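Local coordinates for protein phenol hydroxylase component phN (PDB 3U52) that probably forms the diiron-bearing hydroxylase subunit of a bacterial multicomponent monooxygenase that oxidises phenol to catechol, at residues G269-S274 / Q400-P405; Y429-C432 / C436-I439. All coordinates share one frame; numbering follows the deposited sequence.

Contact 1: residues G269-S274 / Q400-P405. With ZN (zinc ion), chain I.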
loop_
_atom_site.group_PDB
_atom_site.type_symbol
_atom_site.label_atom_id
_atom_site.label_comp_id
_atom_site.label_asym_id
_atom_site.label_seq_id
_atom_site.Cartn_x
_atom_site.Cartn_y
_atom_site.Cartn_z
ATOM N N GLY A 269 29.456 -21.611 -0.956
ATOM C CA GLY A 269 28.055 -21.307 -1.165
ATOM C C GLY A 269 27.210 -22.548 -0.898
ATOM O O GLY A 269 26.165 -22.466 -0.242
ATOM N N PHE A 270 27.679 -23.709 -1.347
ATOM C CA PHE A 270 26.958 -24.966 -1.061
ATOM C C PHE A 270 26.829 -25.229 0.484
ATOM O O PHE A 270 25.759 -25.620 1.002
ATOM C CB PHE A 270 27.695 -26.140 -1.771
ATOM C CG PHE A 270 27.215 -27.490 -1.354
ATOM C CD1 PHE A 270 25.880 -27.837 -1.475
ATOM C CD2 PHE A 270 28.108 -28.425 -0.850
ATOM C CE1 PHE A 270 25.443 -29.144 -1.100
ATOM C CE2 PHE A 270 27.681 -29.704 -0.480
ATOM C CZ PHE A 270 26.348 -30.045 -0.608
ATOM N N ARG A 271 27.923 -25.006 1.228
ATOM C CA ARG A 271 27.903 -25.203 2.681
ATOM C C ARG A 271 26.977 -24.174 3.326
ATOM O O ARG A 271 26.207 -24.496 4.225
ATOM C CB ARG A 271 29.337 -25.190 3.273
ATOM C CG ARG A 271 30.067 -26.513 2.933
ATOM C CD ARG A 271 29.335 -27.666 3.635
ATOM N NE ARG A 271 30.169 -28.885 3.731
ATOM C CZ ARG A 271 29.789 -30.099 3.354
ATOM N NH1 ARG A 271 28.596 -30.320 2.801
ATOM N NH2 ARG A 271 30.617 -31.105 3.510
ATOM N N LEU A 272 27.030 -22.936 2.858
ATOM C CA LEU A 272 26.150 -21.928 3.446
ATOM C C LEU A 272 24.645 -22.343 3.248
ATOM O O LEU A 272 23.825 -22.247 4.163
ATOM C CB LEU A 272 26.442 -20.583 2.787
ATOM C CG LEU A 272 25.535 -19.437 3.207
ATOM C CD1 LEU A 272 25.530 -19.257 4.763
ATOM C CD2 LEU A 272 26.002 -18.224 2.511
ATOM N N LEU A 273 24.315 -22.827 2.061
ATOM C CA LEU A 273 22.922 -23.198 1.702
ATOM C C LEU A 273 22.359 -24.435 2.409
ATOM O O LEU A 273 21.127 -24.678 2.413
ATOM C CB LEU A 273 22.835 -23.478 0.203
ATOM C CG LEU A 273 22.929 -22.260 -0.684
ATOM C CD1 LEU A 273 23.105 -22.765 -2.143
ATOM C CD2 LEU A 273 21.652 -21.412 -0.496
ATOM N N SER A 274 23.241 -25.241 2.982
ATOM C CA SER A 274 22.790 -26.330 3.833
ATOM C C SER A 274 21.797 -25.839 4.926
ATOM O O SER A 274 20.859 -26.544 5.246
ATOM C CB SER A 274 23.969 -27.140 4.387
ATOM O OG SER A 274 24.615 -26.546 5.508
ATOM N N GLN A 400 37.380 -26.104 9.956
ATOM C CA GLN A 400 38.247 -24.934 9.992
ATOM C C GLN A 400 37.826 -23.859 8.923
ATOM O O GLN A 400 38.149 -22.666 9.057
ATOM C CB GLN A 400 39.712 -25.362 9.743
ATOM C CG GLN A 400 40.780 -24.194 9.956
ATOM C CD GLN A 400 40.789 -23.693 11.388
ATOM O OE1 GLN A 400 40.934 -22.474 11.681
ATOM N NE2 GLN A 400 40.704 -24.607 12.285
ATOM N N VAL A 401 37.103 -24.275 7.888
ATOM C CA VAL A 401 36.816 -23.355 6.747
ATOM C C VAL A 401 35.353 -22.890 6.826
ATOM O O VAL A 401 35.096 -21.703 7.012
ATOM C CB VAL A 401 37.176 -23.966 5.358
ATOM C CG1 VAL A 401 36.641 -23.105 4.200
ATOM C CG2 VAL A 401 38.726 -24.190 5.216
ATOM N N CYS A 402 34.400 -23.812 6.770
ATOM C CA CYS A 402 32.986 -23.400 6.621
ATOM C C CYS A 402 32.380 -23.198 7.978
ATOM O O CYS A 402 31.338 -22.527 8.086
ATOM C CB CYS A 402 32.175 -24.412 5.750
ATOM S SG CYS A 402 31.890 -26.031 6.517
ATOM N N GLN A 403 33.093 -23.690 9.016
ATOM C CA GLN A 403 32.680 -23.689 10.437
ATOM C C GLN A 403 31.406 -24.395 10.828
ATOM O O GLN A 403 30.977 -24.237 11.943
ATOM C CB GLN A 403 32.710 -22.284 11.066
ATOM C CG GLN A 403 34.032 -21.552 10.630
ATOM C CD GLN A 403 34.175 -20.190 11.218
ATOM O OE1 GLN A 403 33.439 -19.828 12.140
ATOM N NE2 GLN A 403 35.117 -19.413 10.696
ATOM N N ILE A 404 30.852 -25.221 9.967
ATOM C CA ILE A 404 29.716 -26.060 10.344
ATOM C C ILE A 404 30.342 -27.222 11.192
ATOM O O ILE A 404 31.457 -27.646 10.906
ATOM C CB ILE A 404 29.007 -26.601 9.074
ATOM C CG1 ILE A 404 28.512 -25.432 8.215
ATOM C CG2 ILE A 404 27.769 -27.521 9.449
ATOM C CD1 ILE A 404 27.800 -25.807 6.901
ATOM N N PRO A 405 29.636 -27.724 12.229
ATOM C CA PRO A 405 30.123 -28.939 12.847
ATOM C C PRO A 405 30.392 -29.997 11.772
ATOM O O PRO A 405 29.743 -30.013 10.740
ATOM C CB PRO A 405 28.954 -29.407 13.688
ATOM C CG PRO A 405 28.189 -28.258 14.005
ATOM C CD PRO A 405 28.412 -27.241 12.882
HETATM ZN ZN ZN I . 33.641 -27.272 5.793
#
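Cys-402 lies against the side of Arg-271, its CB 3.8 Å from the CB of the arginine, while its sulfur reaches on to the zinc, with SG of Cys-402 2.3 Å from ZN. A chi1 of 69° sets that sulfur between the backbone N and the carbonyl carbon. There it also accepts a weak bond from the loop's own backbone, Ile-404 N lying 3.7 Å from Cys-402 SG in a nearly straight line (166° at the hydrogen). The aliphatic part of Arg-271 runs beside the sulfur, with CG 4.0 Å from Cys-402 SG, and the sulfur lies at the edge of the guanidinium, near the plane of that group. Two residues on, Ile-404 pushes its extended branch across the arginine side chain at about a right angle. Its CD1 stops 3.4 Å from Arg-271 O and 3.6 Å from Ser-274 OG. That hydroxyl is itself tied one turn back, Ser-274 OG donating to Arg-271 O at 2.9 Å in the carbonyl plane, so the methyl group meets a hydroxyl and a carbonyl that are already bonded to each other. Beyond the helix contact, Ile-404 and Pro-405 line a xenon pocket with Phe-339. Farther out, the guanidinium makes a cation-pi contact with Phe-408. Replacing the arginine by a leucine would probably deprive Phe-408 of its cation and the thiolate side of the zinc site of a nearby positive charge. The chemistry thus combines apolar packing of the helix on the loop with a positive group that may partly offset the negative charge of the zinc-bound sulfurs.

Contact 2: residues Y429-C432 / C436-I439. With ZN (zinc ion), chain I.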
loop_
_atom_site.group_PDB
_atom_site.type_symbol
_atom_site.label_atom_id
_atom_site.label_comp_id
_atom_site.label_asym_id
_atom_site.label_seq_id
_atom_site.Cartn_x
_atom_site.Cartn_y
_atom_site.Cartn_z
ATOM N N TYR A 429 44.730 -29.271 11.799
ATOM C CA TYR A 429 43.478 -28.574 11.393
ATOM C C TYR A 429 42.566 -29.631 10.855
ATOM O O TYR A 429 43.057 -30.611 10.273
ATOM C CB TYR A 429 43.713 -27.506 10.320
ATOM C CG TYR A 429 44.608 -26.421 10.855
ATOM C CD1 TYR A 429 44.116 -25.421 11.692
ATOM C CD2 TYR A 429 45.984 -26.445 10.567
ATOM C CE1 TYR A 429 44.987 -24.426 12.237
ATOM C CE2 TYR A 429 46.859 -25.499 11.124
ATOM C CZ TYR A 429 46.351 -24.512 11.959
ATOM O OH TYR A 429 47.217 -23.568 12.434
ATOM N N HIS A 430 41.261 -29.414 11.030
ATOM C CA HIS A 430 40.225 -30.382 10.644
ATOM C C HIS A 430 39.151 -29.738 9.743
ATOM O O HIS A 430 38.818 -28.533 9.888
ATOM C CB HIS A 430 39.547 -30.966 11.888
ATOM C CG HIS A 430 40.520 -31.597 12.847
ATOM N ND1 HIS A 430 40.770 -32.950 12.862
ATOM C CD2 HIS A 430 41.390 -31.043 13.726
ATOM C CE1 HIS A 430 41.706 -33.212 13.762
ATOM N NE2 HIS A 430 42.101 -32.072 14.298
ATOM N N PHE A 431 38.572 -30.575 8.876
ATOM C CA PHE A 431 37.601 -30.160 7.834
ATOM C C PHE A 431 36.425 -31.132 7.757
ATOM O O PHE A 431 36.563 -32.301 8.127
ATOM C CB PHE A 431 38.314 -30.069 6.474
ATOM C CG PHE A 431 39.602 -29.314 6.553
ATOM C CD1 PHE A 431 39.602 -27.921 6.627
ATOM C CD2 PHE A 431 40.808 -29.994 6.702
ATOM C CE1 PHE A 431 40.823 -27.208 6.802
ATOM C CE2 PHE A 431 42.050 -29.282 6.828
ATOM C CZ PHE A 431 42.044 -27.914 6.905
ATOM N N CYS A 432 35.294 -30.661 7.213
ATOM C CA CYS A 432 34.106 -31.520 7.039
ATOM C C CYS A 432 34.157 -32.351 5.725
ATOM O O CYS A 432 33.297 -33.238 5.532
ATOM C CB CYS A 432 32.874 -30.633 7.002
ATOM S SG CYS A 432 32.884 -29.501 5.562
ATOM N N CYS A 436 36.402 -28.353 1.530
ATOM C CA CYS A 436 36.911 -27.392 2.514
ATOM C C CYS A 436 38.412 -27.588 2.732
ATOM O O CYS A 436 39.155 -26.642 2.839
ATOM C CB CYS A 436 36.141 -27.533 3.807
ATOM S SG CYS A 436 34.471 -26.688 3.784
ATOM N N CYS A 437 38.857 -28.831 2.741
ATOM C CA CYS A 437 40.292 -29.113 2.801
ATOM C C CYS A 437 41.055 -28.407 1.684
ATOM O O CYS A 437 42.069 -27.763 1.946
ATOM C CB CYS A 437 40.549 -30.643 2.822
ATOM S SG CYS A 437 42.302 -31.015 3.230
ATOM N N ASP A 438 40.586 -28.491 0.429
ATOM C CA ASP A 438 41.284 -27.875 -0.692
ATOM C C ASP A 438 41.320 -26.359 -0.639
ATOM O O ASP A 438 42.286 -25.739 -1.073
ATOM C CB ASP A 438 40.659 -28.274 -2.016
ATOM C CG ASP A 438 41.015 -29.692 -2.425
ATOM O OD1 ASP A 438 41.773 -30.383 -1.674
ATOM O OD2 ASP A 438 40.497 -30.106 -3.487
ATOM N N ILE A 439 40.255 -25.755 -0.129
ATOM C CA ILE A 439 40.213 -24.310 0.054
ATOM C C ILE A 439 41.309 -23.928 1.102
ATOM O O ILE A 439 42.086 -22.966 0.918
ATOM C CB ILE A 439 38.789 -23.862 0.566
ATOM C CG1 ILE A 439 37.749 -24.039 -0.525
ATOM C CG2 ILE A 439 38.824 -22.403 1.088
ATOM C CD1 ILE A 439 36.341 -23.947 -0.061
HETATM ZN ZN ZN I . 33.641 -27.272 5.793
#
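Cys-432 and Cys-436 share one zinc ion: their SG atoms stand 3.7 Å apart, and the SG of Cys-432 is 2.4 Å from ZN. Cys-432 approaches the metal from the loop that ends strand 427-431, Cys-436 from the first turn of helix 434-442. Cys-399 and Cys-402 complete the all-sulfur site. Next to the metal, Phe-431 fills the angle between strand and helix. With CG beside the backbone N (chi1 -48°), its ring presents one face to the helix backbone, and Cys-437 CA sits over that face toward the rim, 3.8 Å from Phe-431 CG. This is a CH-pi contact, the CA lying only 17° off the ring normal. The sulfur of Cys-437 comes in more obliquely, its SG 3.9 Å from Phe-431 CD2, as a sulfur-aromatic contact; this thiol belongs to the packing and is not a zinc ligand. At the root of the ring, Phe-431 CB and Cys-436 CB meet at 4.3 Å, so the packing of Phe-431 runs directly into the metal ligand Cys-436. Phe-440 and Ile-422 pack further round Phe-431, and Ser-433 OG bonds to the backbone N of Cys-436 at the start of the helix. A zinc knuckle, a two-stranded hairpin and a following helix, each cysteine pair supplying half of the ligands, are consistent with a treble-clef zinc site within this YHS-family region.

Both segments of contact 1, the second being 400-405, come earlier in the chain than 429-439 of contact 2; their centres are about 11 Å apart and both touch the same zinc ion. The loop of 400-405 joins them: it packs on helix 254-283 and also brings a ligand to the metal shared with strand 427-431 and helix 434-442. A probable backbone bond, Gln-400 N to His-430 O at 2.8 Å, ties this loop to the strand, and Val-401 rests on Cys-436. Arg-271 also spans both, its NE packing 3.3 Å from Cys-432 SG. The small zinc module of contact 2 is thereby fastened to the large helical body, in which helices 105-121, 125-155, 187-216 and 220-250 carry the iron ligands.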